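Trans-isoprenyl diphosphate synthase (Caulobacter crescentus, PDB 3OYR) probably makes octaprenyl diphosphate, the precursor of the quinone side chain, by adding isopentenyl diphosphate units to farnesyl diphosphate with the help of magnesium. Local coordinates at residues Thr192-Ala197 and Ala216-Gly221. Sequence-based numbering, arbitrary orientation.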
ATOM      1  N   THR B 192       6.731   4.050 -12.966  1.00 32.66           N
ATOM      2  CA  THR B 192       7.659   2.953 -13.258  1.00 31.84           C
ATOM      3  C   THR B 192       9.114   3.282 -12.999  1.00 32.24           C
ATOM      4  O   THR B 192       9.812   2.510 -12.349  1.00 31.03           O
ATOM      5  CB  THR B 192       7.487   2.434 -14.694  1.00 33.15           C
ATOM      6  OG1 THR B 192       6.137   1.963 -14.865  1.00 40.82           O
ATOM      7  CG2 THR B 192       8.471   1.292 -14.987  1.00 36.67           C
ATOM      8  N   ALA B 193       9.585   4.419 -13.503  1.00 27.30           N
ATOM      9  CA  ALA B 193      11.018   4.700 -13.437  1.00 26.12           C
ATOM     10  C   ALA B 193      11.516   5.001 -12.011  1.00 26.91           C
ATOM     11  O   ALA B 193      12.653   4.681 -11.671  1.00 26.33           O
ATOM     12  CB  ALA B 193      11.395   5.813 -14.407  1.00 23.99           C
ATOM     13  N   GLU B 194      10.650   5.581 -11.181  1.00 28.32           N
ATOM     14  CA  GLU B 194      11.016   5.957  -9.819  1.00 29.45           C
ATOM     15  C   GLU B 194      11.405   4.787  -8.897  1.00 25.66           C
ATOM     16  O   GLU B 194      12.346   4.906  -8.109  1.00 23.61           O
ATOM     17  CB  GLU B 194       9.885   6.746  -9.169  1.00 31.59           C
ATOM     18  CG  GLU B 194      10.386   7.772  -8.191  1.00 44.24           C
ATOM     19  CD  GLU B 194      10.989   8.964  -8.902  1.00 50.15           C
ATOM     20  OE1 GLU B 194      10.325   9.588  -9.765  1.00 57.49           O
ATOM     21  OE2 GLU B 194      12.143   9.274  -8.604  1.00 48.04           O
ATOM     22  N   LEU B 195      10.705   3.664  -9.003  1.00 16.97           N
ATOM     23  CA  LEU B 195      11.028   2.448  -8.229  1.00 21.51           C
ATOM     24  C   LEU B 195      12.423   1.865  -8.628  1.00 22.63           C
ATOM     25  O   LEU B 195      13.236   1.455  -7.756  1.00 22.88           O
ATOM     26  CB  LEU B 195       9.911   1.400  -8.363  1.00 28.31           C
ATOM     27  CG  LEU B 195      10.018   0.236  -7.376  1.00 29.30           C
ATOM     28  CD1 LEU B 195      10.264   0.731  -5.939  1.00 28.98           C
ATOM     29  CD2 LEU B 195       8.777  -0.597  -7.440  1.00 22.23           C
ATOM     30  N   PHE B 196      12.730   1.922  -9.926  1.00 25.22           N
ATOM     31  CA  PHE B 196      14.068   1.573 -10.422  1.00 22.92           C
ATOM     32  C   PHE B 196      15.125   2.518  -9.891  1.00 24.48           C
ATOM     33  O   PHE B 196      16.162   2.048  -9.430  1.00 24.54           O
ATOM     34  CB  PHE B 196      14.139   1.555 -11.949  1.00 25.80           C
ATOM     35  CG  PHE B 196      13.592   0.290 -12.571  1.00 28.57           C
ATOM     36  CD1 PHE B 196      12.380   0.293 -13.231  1.00 24.54           C
ATOM     37  CD2 PHE B 196      14.311  -0.902 -12.507  1.00 30.02           C
ATOM     38  CE1 PHE B 196      11.893  -0.881 -13.816  1.00 30.12           C
ATOM     39  CE2 PHE B 196      13.848  -2.070 -13.077  1.00 33.96           C
ATOM     40  CZ  PHE B 196      12.645  -2.064 -13.741  1.00 27.34           C
ATOM     41  N   ALA B 197      14.865   3.835  -9.961  1.00 21.02           N
ATOM     42  CA  ALA B 197      15.777   4.820  -9.385  1.00 23.13           C
ATOM     43  C   ALA B 197      15.989   4.579  -7.882  1.00 20.28           C
ATOM     44  O   ALA B 197      17.121   4.625  -7.410  1.00 27.16           O
ATOM     45  CB  ALA B 197      15.255   6.226  -9.610  1.00 20.35           C
ATOM     46  N   ALA B 216      24.618   9.148  -8.866  1.00 28.99           N
ATOM     47  CA  ALA B 216      24.948   8.489 -10.137  1.00 29.70           C
ATOM     48  C   ALA B 216      24.118   7.224 -10.366  1.00 27.42           C
ATOM     49  O   ALA B 216      23.588   6.991 -11.453  1.00 29.67           O
ATOM     50  CB  ALA B 216      26.423   8.165 -10.201  1.00 28.61           C
ATOM     51  N   LEU B 217      23.994   6.426  -9.314  1.00 28.78           N
ATOM     52  CA  LEU B 217      23.260   5.183  -9.372  1.00 27.22           C
ATOM     53  C   LEU B 217      21.767   5.404  -9.489  1.00 21.19           C
ATOM     54  O   LEU B 217      21.089   4.703 -10.253  1.00 30.96           O
ATOM     55  CB  LEU B 217      23.630   4.296  -8.173  1.00 23.81           C
ATOM     56  CG  LEU B 217      24.854   3.459  -8.543  1.00 30.43           C
ATOM     57  CD1 LEU B 217      25.592   2.959  -7.287  1.00 23.18           C
ATOM     58  CD2 LEU B 217      24.454   2.291  -9.475  1.00 24.95           C
ATOM     59  N   ARG B 218      21.264   6.388  -8.747  1.00 25.52           N
ATOM     60  CA  ARG B 218      19.913   6.881  -8.925  1.00 26.27           C
ATOM     61  C   ARG B 218      19.626   7.265 -10.375  1.00 29.63           C
ATOM     62  O   ARG B 218      18.620   6.835 -10.951  1.00 22.82           O
ATOM     63  CB  ARG B 218      19.630   8.074  -8.022  1.00 25.38           C
ATOM     64  CG  ARG B 218      18.226   8.560  -8.194  1.00 34.85           C
ATOM     65  CD  ARG B 218      17.837   9.750  -7.350  1.00 40.55           C
ATOM     66  NE  ARG B 218      16.463  10.080  -7.704  1.00 46.48           N
ATOM     67  CZ  ARG B 218      15.383   9.393  -7.321  1.00 46.20           C
ATOM     68  NH1 ARG B 218      15.460   8.331  -6.509  1.00 51.57           N
ATOM     69  NH2 ARG B 218      14.208   9.792  -7.746  1.00 41.41           N
ATOM     70  N   ASP B 219      20.524   8.057 -10.953  1.00 27.40           N
ATOM     71  CA  ASP B 219      20.473   8.478 -12.365  1.00 27.72           C
ATOM     72  C   ASP B 219      20.401   7.270 -13.306  1.00 22.20           C
ATOM     73  O   ASP B 219      19.655   7.285 -14.280  1.00 29.26           O
ATOM     74  CB  ASP B 219      21.736   9.315 -12.662  1.00 30.22           C
ATOM     75  CG  ASP B 219      21.664  10.126 -13.963  1.00 44.93           C
ATOM     76  OD1 ASP B 219      20.564  10.300 -14.545  1.00 28.25           O
ATOM     77  OD2 ASP B 219      22.751  10.601 -14.400  1.00 23.50           O
ATOM     78  N   TYR B 220      21.195   6.233 -13.014  1.00 24.46           N
ATOM     79  CA  TYR B 220      21.206   4.996 -13.792  1.00 23.45           C
ATOM     80  C   TYR B 220      19.823   4.350 -13.755  1.00 22.60           C
ATOM     81  O   TYR B 220      19.259   4.039 -14.790  1.00 25.82           O
ATOM     82  CB  TYR B 220      22.305   3.996 -13.308  1.00 20.32           C
ATOM     83  CG  TYR B 220      22.117   2.619 -13.895  1.00 29.77           C
ATOM     84  CD1 TYR B 220      22.567   2.326 -15.180  1.00 28.90           C
ATOM     85  CD2 TYR B 220      21.436   1.616 -13.193  1.00 25.36           C
ATOM     86  CE1 TYR B 220      22.369   1.076 -15.753  1.00 20.40           C
ATOM     87  CE2 TYR B 220      21.230   0.367 -13.775  1.00 24.72           C
ATOM     88  CZ  TYR B 220      21.710   0.103 -15.040  1.00 25.39           C
ATOM     89  OH  TYR B 220      21.489  -1.126 -15.602  1.00 31.82           O
ATOM     90  N   GLY B 221      19.287   4.169 -12.549  1.00 25.16           N
ATOM     91  CA  GLY B 221      18.002   3.500 -12.375  1.00 24.77           C
ATOM     92  C   GLY B 221      16.835   4.271 -12.991  1.00 27.26           C
ATOM     93  O   GLY B 221      15.974   3.660 -13.617  1.00 32.08           O
TER
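Ala-197 and Gly-221 bring two neighbouring helices of the all-helical isoprenoid synthase fold together, their CA atoms only 4.0 Å apart. Residues 192-197 and 216-221 lie on consecutive helices, 181-206 and 211-238, which run roughly antiparallel: the axes of these two segments make an angle of 146° and come within 8.0 Å. Gly-221 has no side chain, and its bare backbone faces the other helix at Phe-196 and Ala-197. Backbone therefore packs on backbone with no side chain between, Gly-221 C lying 3.6 Å from Ala-197 N. That amide is already bonded within its own helix, to Ala-193 O, so the meeting is packing and not a hydrogen bond.

Beside this seam, Phe-196 lays its CB 3.3 Å from Gly-221 O. With CG anti to its own carbonyl carbon (chi1 -80°), the ring swings away from 216-221 to meet Phe-228 and Met-72, on the side where the active site lies; its side chain is about 5 Å from bound dimethylallyl diphosphate. One turn earlier on the same helix, Thr-192 touches the ligand itself, and its OG1 hydrogen-bonds Gln-229 OE1.

Arg-218 reaches across on the other flank. CG stands anti to its backbone N (chi1 -179°) and the chain runs extended as far as NE, carrying the guanidinium to Glu-194 and Ala-197. Arg-218 NH2 is modelled against Glu-194 OE2 as a salt bridge, but too close for the placing of either atom to be sure. Arg-218 NH1 also bridges Glu-201 OE1, and the same doubtful OE2 is paired with Arg-158 NH2. The methyl of Ala-197 lies against one face of the guanidinium, toward its rim, with CB 3.8 Å from Arg-218 NH1.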